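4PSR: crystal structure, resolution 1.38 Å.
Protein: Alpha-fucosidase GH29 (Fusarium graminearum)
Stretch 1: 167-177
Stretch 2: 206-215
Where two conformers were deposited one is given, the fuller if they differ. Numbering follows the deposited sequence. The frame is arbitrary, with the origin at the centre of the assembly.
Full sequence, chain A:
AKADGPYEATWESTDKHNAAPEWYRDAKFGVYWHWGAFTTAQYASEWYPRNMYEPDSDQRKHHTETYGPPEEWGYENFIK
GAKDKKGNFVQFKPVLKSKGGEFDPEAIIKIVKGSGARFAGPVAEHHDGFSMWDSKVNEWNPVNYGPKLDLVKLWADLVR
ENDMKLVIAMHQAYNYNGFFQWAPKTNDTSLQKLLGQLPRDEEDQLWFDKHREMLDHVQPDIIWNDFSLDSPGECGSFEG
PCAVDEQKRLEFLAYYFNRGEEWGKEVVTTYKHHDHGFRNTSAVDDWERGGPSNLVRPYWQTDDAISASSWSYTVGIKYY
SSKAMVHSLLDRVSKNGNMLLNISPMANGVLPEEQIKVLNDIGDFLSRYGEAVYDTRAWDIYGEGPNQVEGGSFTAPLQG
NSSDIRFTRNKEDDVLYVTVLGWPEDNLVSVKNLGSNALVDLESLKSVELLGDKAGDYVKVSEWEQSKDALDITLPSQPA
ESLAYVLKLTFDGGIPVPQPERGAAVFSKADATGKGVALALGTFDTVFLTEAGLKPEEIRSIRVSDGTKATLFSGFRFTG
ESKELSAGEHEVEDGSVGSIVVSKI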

ATOM      1  N   VAL A 167       0.247   5.181 -11.367  1.00  9.07           N
ATOM      2  CA  VAL A 167      -0.178   3.830 -11.003  1.00  8.98           C
ATOM      3  C   VAL A 167      -1.453   3.487 -11.764  1.00 10.05           C
ATOM      4  O   VAL A 167      -2.358   4.328 -11.916  1.00 10.48           O
ATOM      5  CB  VAL A 167      -0.373   3.644  -9.466  1.00  8.75           C
ATOM      6  CG1 VAL A 167      -1.346   4.660  -8.873  1.00  9.77           C
ATOM      7  CG2 VAL A 167      -0.814   2.222  -9.131  1.00  9.72           C
ATOM      8  N   ILE A 168      -1.517   2.239 -12.223  1.00  9.07           N
ATOM      9  CA  ILE A 168      -2.728   1.686 -12.832  1.00  9.58           C
ATOM     10  C   ILE A 168      -3.105   0.423 -12.067  1.00  9.44           C
ATOM     11  O   ILE A 168      -2.253  -0.467 -11.912  1.00 10.73           O
ATOM     12  CB  ILE A 168      -2.531   1.350 -14.331  1.00  9.73           C
ATOM     13  CG1 ILE A 168      -2.214   2.619 -15.153  1.00 11.70           C
ATOM     14  CG2 ILE A 168      -3.753   0.608 -14.892  1.00 11.60           C
ATOM     15  CD1 ILE A 168      -3.381   3.576 -15.347  1.00 12.33           C
ATOM     16  N   ALA A 169      -4.341   0.347 -11.591  1.00  9.24           N
ATOM     17  CA  ALA A 169      -4.853  -0.852 -10.901  1.00 10.02           C
ATOM     18  C   ALA A 169      -5.678  -1.710 -11.832  1.00 11.10           C
ATOM     19  O   ALA A 169      -6.556  -1.239 -12.579  1.00 10.50           O
ATOM     20  CB  ALA A 169      -5.647  -0.465  -9.646  1.00 10.54           C
ATOM     21  N   MET A 170      -5.373  -3.013 -11.773  1.00  9.64           N
ATOM     22  CA  MET A 170      -5.955  -4.033 -12.626  1.00 10.59           C
ATOM     23  C   MET A 170      -6.461  -5.177 -11.759  1.00 10.31           C
ATOM     24  O   MET A 170      -5.690  -5.740 -10.980  1.00 10.25           O
ATOM     25  CB  MET A 170      -4.913  -4.547 -13.600  1.00  9.50           C
ATOM     26  CG  MET A 170      -4.375  -3.502 -14.560  1.00 10.13           C
ATOM     27  SD  MET A 170      -5.572  -2.995 -15.811  1.00 11.35           S
ATOM     28  CE  MET A 170      -5.494  -4.441 -16.894  1.00 13.84           C
ATOM     29  N   HIS A 171      -7.742  -5.508 -11.885  1.00 10.01           N
ATOM     30  CA  HIS A 171      -8.355  -6.543 -11.054  1.00  8.80           C
ATOM     31  C   HIS A 171      -9.057  -7.606 -11.942  1.00 11.35           C
ATOM     32  O   HIS A 171     -10.083  -8.175 -11.565  1.00 10.81           O
ATOM     33  CB  HIS A 171      -9.381  -5.971 -10.033  1.00 10.80           C
ATOM     34  CG  HIS A 171      -9.023  -4.660  -9.374  1.00 10.78           C
ATOM     35  ND1 HIS A 171      -9.128  -4.470  -8.013  1.00 10.07           N
ATOM     36  CD2 HIS A 171      -8.642  -3.459  -9.889  1.00 11.08           C
ATOM     37  CE1 HIS A 171      -8.834  -3.209  -7.717  1.00 11.36           C
ATOM     38  NE2 HIS A 171      -8.539  -2.576  -8.838  1.00 11.29           N
ATOM     39  N   GLN A 172      -8.458  -7.892 -13.095  1.00 10.69           N
ATOM     40  CA  GLN A 172      -9.170  -8.617 -14.146  1.00 10.81           C
ATOM     41  C   GLN A 172      -9.060 -10.139 -14.065  1.00 12.83           C
ATOM     42  O   GLN A 172      -9.716 -10.833 -14.836  1.00 12.36           O
ATOM     43  CB  GLN A 172      -8.840  -8.056 -15.536  1.00 10.56           C
ATOM     44  CG  GLN A 172      -7.597  -8.553 -16.248  1.00 11.95           C
ATOM     45  CD  GLN A 172      -6.265  -8.046 -15.724  1.00 11.05           C
ATOM     46  OE1 GLN A 172      -6.173  -7.545 -14.595  1.00 11.42           O
ATOM     47  NE2 GLN A 172      -5.210  -8.178 -16.532  1.00 10.71           N
ATOM     48  N   ALA A 173      -8.308 -10.656 -13.101  1.00 11.39           N
ATOM     49  CA  ALA A 173      -8.260 -12.114 -12.891  1.00 10.92           C
ATOM     50  C   ALA A 173      -9.535 -12.666 -12.299  1.00 10.64           C
ATOM     51  O   ALA A 173     -10.016 -13.736 -12.737  1.00 11.29           O
ATOM     52  CB  ALA A 173      -7.096 -12.484 -12.019  1.00 11.43           C
ATOM     53  N   TYR A 174     -10.117 -12.015 -11.294  1.00 10.91           N
ATOM     54  CA  TYR A 174     -11.279 -12.615 -10.630  1.00 10.71           C
ATOM     55  C   TYR A 174     -12.513 -12.585 -11.531  1.00 11.06           C
ATOM     56  O   TYR A 174     -13.464 -13.368 -11.364  1.00 12.60           O
ATOM     57  CB  TYR A 174     -11.533 -11.949  -9.273  1.00 12.13           C
ATOM     58  CG  TYR A 174     -12.637 -12.538  -8.442  1.00 10.25           C
ATOM     59  CD1 TYR A 174     -12.804 -13.918  -8.321  1.00 12.45           C
ATOM     60  CD2 TYR A 174     -13.469 -11.719  -7.703  1.00 13.11           C
ATOM     61  CE1 TYR A 174     -13.805 -14.435  -7.543  1.00 12.06           C
ATOM     62  CE2 TYR A 174     -14.486 -12.237  -6.913  1.00 12.72           C
ATOM     63  CZ  TYR A 174     -14.636 -13.600  -6.819  1.00 12.43           C
ATOM     64  OH  TYR A 174     -15.668 -14.070  -6.019  1.00 14.86           O
ATOM     65  N   ASN A 175     -12.474 -11.730 -12.556  1.00 12.35           N
ATOM     66  CA  ASN A 175     -13.541 -11.668 -13.545  1.00 10.47           C
ATOM     67  C   ASN A 175     -13.997 -13.037 -14.074  1.00 11.59           C
ATOM     68  O   ASN A 175     -15.207 -13.247 -14.231  1.00 11.75           O
ATOM     69  CB  ASN A 175     -13.090 -10.767 -14.716  1.00 11.88           C
ATOM     70  CG  ASN A 175     -14.045 -10.795 -15.874  1.00 12.36           C
ATOM     71  OD1 ASN A 175     -13.797 -11.494 -16.864  1.00 16.08           O
ATOM     72  ND2 ASN A 175     -15.158 -10.078 -15.762  1.00 11.03           N
ATOM     73  N   TYR A 176     -13.047 -13.919 -14.342  1.00 13.08           N
ATOM     74  CA  TYR A 176     -13.354 -15.238 -14.886  1.00 13.64           C
ATOM     75  C   TYR A 176     -13.066 -16.346 -13.904  1.00 12.89           C
ATOM     76  O   TYR A 176     -13.069 -17.529 -14.300  1.00 14.68           O
ATOM     77  CB  TYR A 176     -12.617 -15.479 -16.204  1.00 13.29           C
ATOM     78  CG  TYR A 176     -11.098 -15.502 -16.181  1.00 12.28           C
ATOM     79  CD1 TYR A 176     -10.353 -14.314 -16.302  1.00 13.40           C
ATOM     80  CD2 TYR A 176     -10.388 -16.718 -16.139  1.00 13.37           C
ATOM     81  CE1 TYR A 176      -8.990 -14.343 -16.343  1.00 14.99           C
ATOM     82  CE2 TYR A 176      -8.996 -16.739 -16.156  1.00 15.51           C
ATOM     83  CZ  TYR A 176      -8.308 -15.551 -16.289  1.00 14.42           C
ATOM     84  OH  TYR A 176      -6.931 -15.550 -16.347  1.00 16.03           O
ATOM     85  N   ASN A 177     -12.800 -15.987 -12.645  1.00 12.59           N
ATOM     86  CA  ASN A 177     -12.524 -16.955 -11.574  1.00 10.92           C
ATOM     87  C   ASN A 177     -13.591 -16.918 -10.496  1.00 12.96           C
ATOM     88  O   ASN A 177     -13.353 -17.373  -9.390  1.00 13.41           O
ATOM     89  CB  ASN A 177     -11.115 -16.761 -10.979  1.00 11.57           C
ATOM     90  CG  ASN A 177     -10.048 -17.408 -11.808  1.00 15.22           C
ATOM     91  OD1 ASN A 177      -9.921 -18.646 -11.803  1.00 14.07           O
ATOM     92  ND2 ASN A 177      -9.259 -16.624 -12.507  1.00 13.49           N
TER
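Stretch 2 206-215: LWFDKHREML

Residues 206-215 form a continuous stretch of α-helix that packs along residues 167-177, which begin as the end of a β-strand (167-170) and then leave it as a loop. Helix and strand run nearly antiparallel: their N-to-C directions make an angle of 163°, and the axes approach to 10.9 Å. The register therefore falls as stretch 1 advances, Ile168 lying nearest Leu215 (CA to CA 8.7 Å), Met170 nearest His211 (CA to CA 8.0 Å) and Gln172 nearest Trp207 (CA to CA 6.5 Å). The backbones thus draw closer once the strand has ended, and together the two stretches bury 467 Å².

Within the strand the extended backbone alternates its side chains. Val167 makes no contact with the helix and Ala169 points away from it, whereas Ile168 and Met170 point toward it. Ile168 rests on Met214, with CG2 3.7 Å from Met214 SD; the helical residue has chi1 t, and chi2 and chi3 both m. Met170, m at all three chi angles, meets the same residue through CG, 3.9 Å from Met214 CE, so that Met214 spans the two inward-facing strand positions. One helical turn earlier, His211 starts sideways, but the end of its side chain comes nearer, bringing CE1 to 3.7 Å from Met170 CB. The Met170 sulfur lies obliquely to this imidazole, SD being 5.4 Å from the ring centroid.

His171 again points away, and Gln172 provides the polar centre of the contact. Its NE2 donates a hydrogen bond to Trp207 O (3.0 Å), a carbonyl that also accepts a weak helical bond from His211 N (3.3 Å). In this position the amide nitrogen lies over one face of each of two rings, with NE2 3.4 Å from both Trp207 CD1 and His211 CD2. Water 1 extends the link, donating to Gln172 OE1 (2.8 Å from the water O) and accepting from Trp207 NE1 (3.0 Å). On the aliphatic part of the side chain, Gln172 CG lies 4.0 Å from CD of Lys210, whose extended chain carries NZ to water 2 (2.9 Å to its O); that water in turn donates to the backbone Gln172 O (2.9 Å).

Beyond Gln172, Trp207 takes up the remaining close contacts. Ala173 N approaches the edge of the indole, 3.8 Å from Trp207 CD1, and Ala173 CB lies 3.9 Å from Trp207 NE1. Finally, Tyr176, with chi1 p, sets its OH 3.7 Å from Trp207 CB, which lies at the edge of the tyrosine ring.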

ATOM      1  N   LEU A 206      -6.589 -13.350 -22.611  1.00 13.21           N
ATOM      2  CA  LEU A 206      -7.177 -12.024 -22.486  1.00 11.97           C
ATOM      3  C   LEU A 206      -6.620 -11.310 -21.258  1.00 11.17           C
ATOM      4  O   LEU A 206      -6.415 -10.076 -21.303  1.00 11.78           O
ATOM      5  CB  LEU A 206      -8.708 -12.121 -22.453  1.00 13.48           C
ATOM      6  CG  LEU A 206      -9.465 -10.801 -22.359  1.00 11.79           C
ATOM      7  CD1 LEU A 206      -9.201  -9.929 -23.588  1.00 15.06           C
ATOM      8  CD2 LEU A 206     -10.960 -11.047 -22.220  1.00 14.64           C
ATOM      9  N   TRP A 207      -6.328 -12.031 -20.180  1.00 11.52           N
ATOM     10  CA  TRP A 207      -5.742 -11.399 -18.984  1.00 11.03           C
ATOM     11  C   TRP A 207      -4.437 -10.716 -19.350  1.00 10.95           C
ATOM     12  O   TRP A 207      -4.186  -9.551 -18.996  1.00 11.63           O
ATOM     13  CB  TRP A 207      -5.520 -12.455 -17.896  1.00 12.72           C
ATOM     14  CG  TRP A 207      -4.865 -11.912 -16.645  1.00 10.86           C
ATOM     15  CD1 TRP A 207      -5.490 -11.394 -15.545  1.00 13.05           C
ATOM     16  CD2 TRP A 207      -3.460 -11.857 -16.382  1.00 10.49           C
ATOM     17  NE1 TRP A 207      -4.540 -10.991 -14.616  1.00 10.00           N
ATOM     18  CE2 TRP A 207      -3.293 -11.245 -15.106  1.00 10.10           C
ATOM     19  CE3 TRP A 207      -2.325 -12.238 -17.103  1.00 10.73           C
ATOM     20  CZ2 TRP A 207      -2.031 -11.057 -14.529  1.00 11.49           C
ATOM     21  CZ3 TRP A 207      -1.076 -12.034 -16.539  1.00 11.66           C
ATOM     22  CH2 TRP A 207      -0.938 -11.439 -15.255  1.00 11.19           C
ATOM     23  N   PHE A 208      -3.594 -11.447 -20.072  1.00 11.32           N
ATOM     24  CA  PHE A 208      -2.329 -10.929 -20.557  1.00 11.58           C
ATOM     25  C   PHE A 208      -2.512  -9.819 -21.595  1.00 12.44           C
ATOM     26  O   PHE A 208      -1.878  -8.753 -21.495  1.00 11.49           O
ATOM     27  CB  PHE A 208      -1.445 -12.035 -21.158  1.00 12.03           C
ATOM     28  CG  PHE A 208      -0.247 -11.502 -21.875  1.00 13.55           C
ATOM     29  CD1 PHE A 208       0.917 -11.218 -21.188  1.00 14.78           C
ATOM     30  CD2 PHE A 208      -0.282 -11.241 -23.227  1.00 17.90           C
ATOM     31  CE1 PHE A 208       2.026 -10.689 -21.843  1.00 14.29           C
ATOM     32  CE2 PHE A 208       0.818 -10.717 -23.868  1.00 17.68           C
ATOM     33  CZ  PHE A 208       1.973 -10.442 -23.166  1.00 14.24           C
ATOM     34  N   ASP A 209      -3.401 -10.041 -22.561  1.00 12.79           N
ATOM     35  CA  ASP A 209      -3.577  -9.072 -23.647  1.00 13.77           C
ATOM     36  C   ASP A 209      -4.079  -7.730 -23.094  1.00 11.78           C
ATOM     37  O   ASP A 209      -3.705  -6.666 -23.583  1.00 13.69           O
ATOM     38  CB  ASP A 209      -4.555  -9.579 -24.703  1.00 13.10           C
ATOM     39  CG  ASP A 209      -3.989 -10.715 -25.549  1.00 16.86           C
ATOM     40  OD1 ASP A 209      -2.767 -10.914 -25.552  1.00 18.50           O
ATOM     41  OD2 ASP A 209      -4.797 -11.366 -26.239  1.00 19.58           O
ATOM     42  N   LYS A 210      -4.944  -7.767 -22.080  1.00 11.19           N
ATOM     43  CA  LYS A 210      -5.415  -6.544 -21.433  1.00 10.16           C
ATOM     44  C   LYS A 210      -4.246  -5.784 -20.794  1.00 11.04           C
ATOM     45  O   LYS A 210      -4.085  -4.552 -20.978  1.00 10.87           O
ATOM     46  CB  LYS A 210      -6.492  -6.866 -20.401  1.00  9.38           C
ATOM     47  CG  LYS A 210      -7.856  -7.149 -20.993  1.00 11.84           C
ATOM     48  CD  LYS A 210      -8.803  -7.749 -19.951  1.00 11.37           C
ATOM     49  CE  LYS A 210     -10.239  -7.792 -20.442  1.00 11.64           C
ATOM     50  NZ  LYS A 210     -11.121  -8.252 -19.333  1.00 12.78           N
ATOM     51  N   HIS A 211      -3.429  -6.481 -20.000  1.00 11.39           N
ATOM     52  CA  HIS A 211      -2.240  -5.852 -19.430  1.00 11.48           C
ATOM     53  C   HIS A 211      -1.319  -5.256 -20.490  1.00 11.20           C
ATOM     54  O   HIS A 211      -0.877  -4.120 -20.365  1.00 10.90           O
ATOM     55  CB  HIS A 211      -1.394  -6.856 -18.658  1.00 10.96           C
ATOM     56  CG  HIS A 211      -1.723  -7.007 -17.214  1.00  9.72           C
ATOM     57  ND1 HIS A 211      -1.971  -5.926 -16.394  1.00 10.09           N
ATOM     58  CD2 HIS A 211      -1.763  -8.106 -16.424  1.00 11.20           C
ATOM     59  CE1 HIS A 211      -2.141  -6.356 -15.157  1.00 10.69           C
ATOM     60  NE2 HIS A 211      -2.018  -7.677 -15.145  1.00 11.73           N
ATOM     61  N   ARG A 212      -1.022  -6.033 -21.522  0.53 10.85           N
ATOM     62  CA  ARG A 212      -0.099  -5.615 -22.570  0.53 13.02           C
ATOM     63  C   ARG A 212      -0.581  -4.348 -23.284  0.53 12.23           C
ATOM     64  O   ARG A 212       0.186  -3.403 -23.501  0.53 11.96           O
ATOM     65  CB  ARG A 212       0.092  -6.749 -23.581  0.53 14.17           C
ATOM     66  CG  ARG A 212       0.760  -6.301 -24.875  0.53  9.92           C
ATOM     67  CD  ARG A 212       1.320  -7.455 -25.684  0.53 19.13           C
ATOM     68  NE  ARG A 212       0.263  -8.382 -26.050  0.53 24.07           N
ATOM     69  CZ  ARG A 212       0.411  -9.415 -26.868  0.53 26.09           C
ATOM     70  NH1 ARG A 212      -0.628 -10.195 -27.121  0.53 21.72           N
ATOM     71  NH2 ARG A 212       1.587  -9.674 -27.419  0.53 24.50           N
ATOM     72  N   GLU A 213      -1.853  -4.341 -23.647  1.00 11.24           N
ATOM     73  CA  GLU A 213      -2.452  -3.230 -24.390  1.00 11.01           C
ATOM     74  C   GLU A 213      -2.462  -1.995 -23.495  1.00 10.99           C
ATOM     75  O   GLU A 213      -2.069  -0.893 -23.910  1.00 12.20           O
ATOM     76  CB  GLU A 213      -3.866  -3.588 -24.826  1.00 13.64           C
ATOM     77  CG  GLU A 213      -4.527  -2.580 -25.771  1.00 14.88           C
ATOM     78  CD  GLU A 213      -5.922  -3.028 -26.099  1.00 15.73           C
ATOM     79  OE1 GLU A 213      -6.728  -3.104 -25.144  1.00 15.06           O
ATOM     80  OE2 GLU A 213      -6.207  -3.434 -27.264  1.00 19.42           O
ATOM     81  N   MET A 214      -2.897  -2.155 -22.243  1.00 11.19           N
ATOM     82  CA  MET A 214      -2.963  -1.028 -21.325  1.00 10.59           C
ATOM     83  C   MET A 214      -1.571  -0.462 -21.089  1.00 10.30           C
ATOM     84  O   MET A 214      -1.369   0.760 -21.091  1.00 11.29           O
ATOM     85  CB  MET A 214      -3.619  -1.451 -19.984  1.00 11.27           C
ATOM     86  CG  MET A 214      -3.577  -0.370 -18.868  1.00 12.47           C
ATOM     87  SD  MET A 214      -1.994  -0.268 -18.007  1.00 11.63           S
ATOM     88  CE  MET A 214      -2.002  -1.843 -17.140  1.00 11.20           C
ATOM     89  N   LEU A 215      -0.575  -1.313 -20.898  1.00 10.91           N
ATOM     90  CA  LEU A 215       0.712  -0.782 -20.449  1.00 10.54           C
ATOM     91  C   LEU A 215       1.489  -0.134 -21.604  1.00 10.42           C
ATOM     92  O   LEU A 215       2.227   0.833 -21.380  1.00 11.90           O
ATOM     93  CB  LEU A 215       1.513  -1.835 -19.682  1.00 11.15           C
ATOM     94  CG  LEU A 215       2.196  -2.992 -20.425  1.00 11.57           C
ATOM     95  CD1 LEU A 215       3.561  -2.562 -20.980  1.00 11.93           C
ATOM     96  CD2 LEU A 215       2.346  -4.223 -19.530  1.00 12.11           C
TER
HETATM   97  O   HOH W   1      -4.423  -8.615 -12.713  1.00 11.41           O
HETATM   98  O   HOH W   2     -10.244 -10.432 -17.626  1.00 20.88           O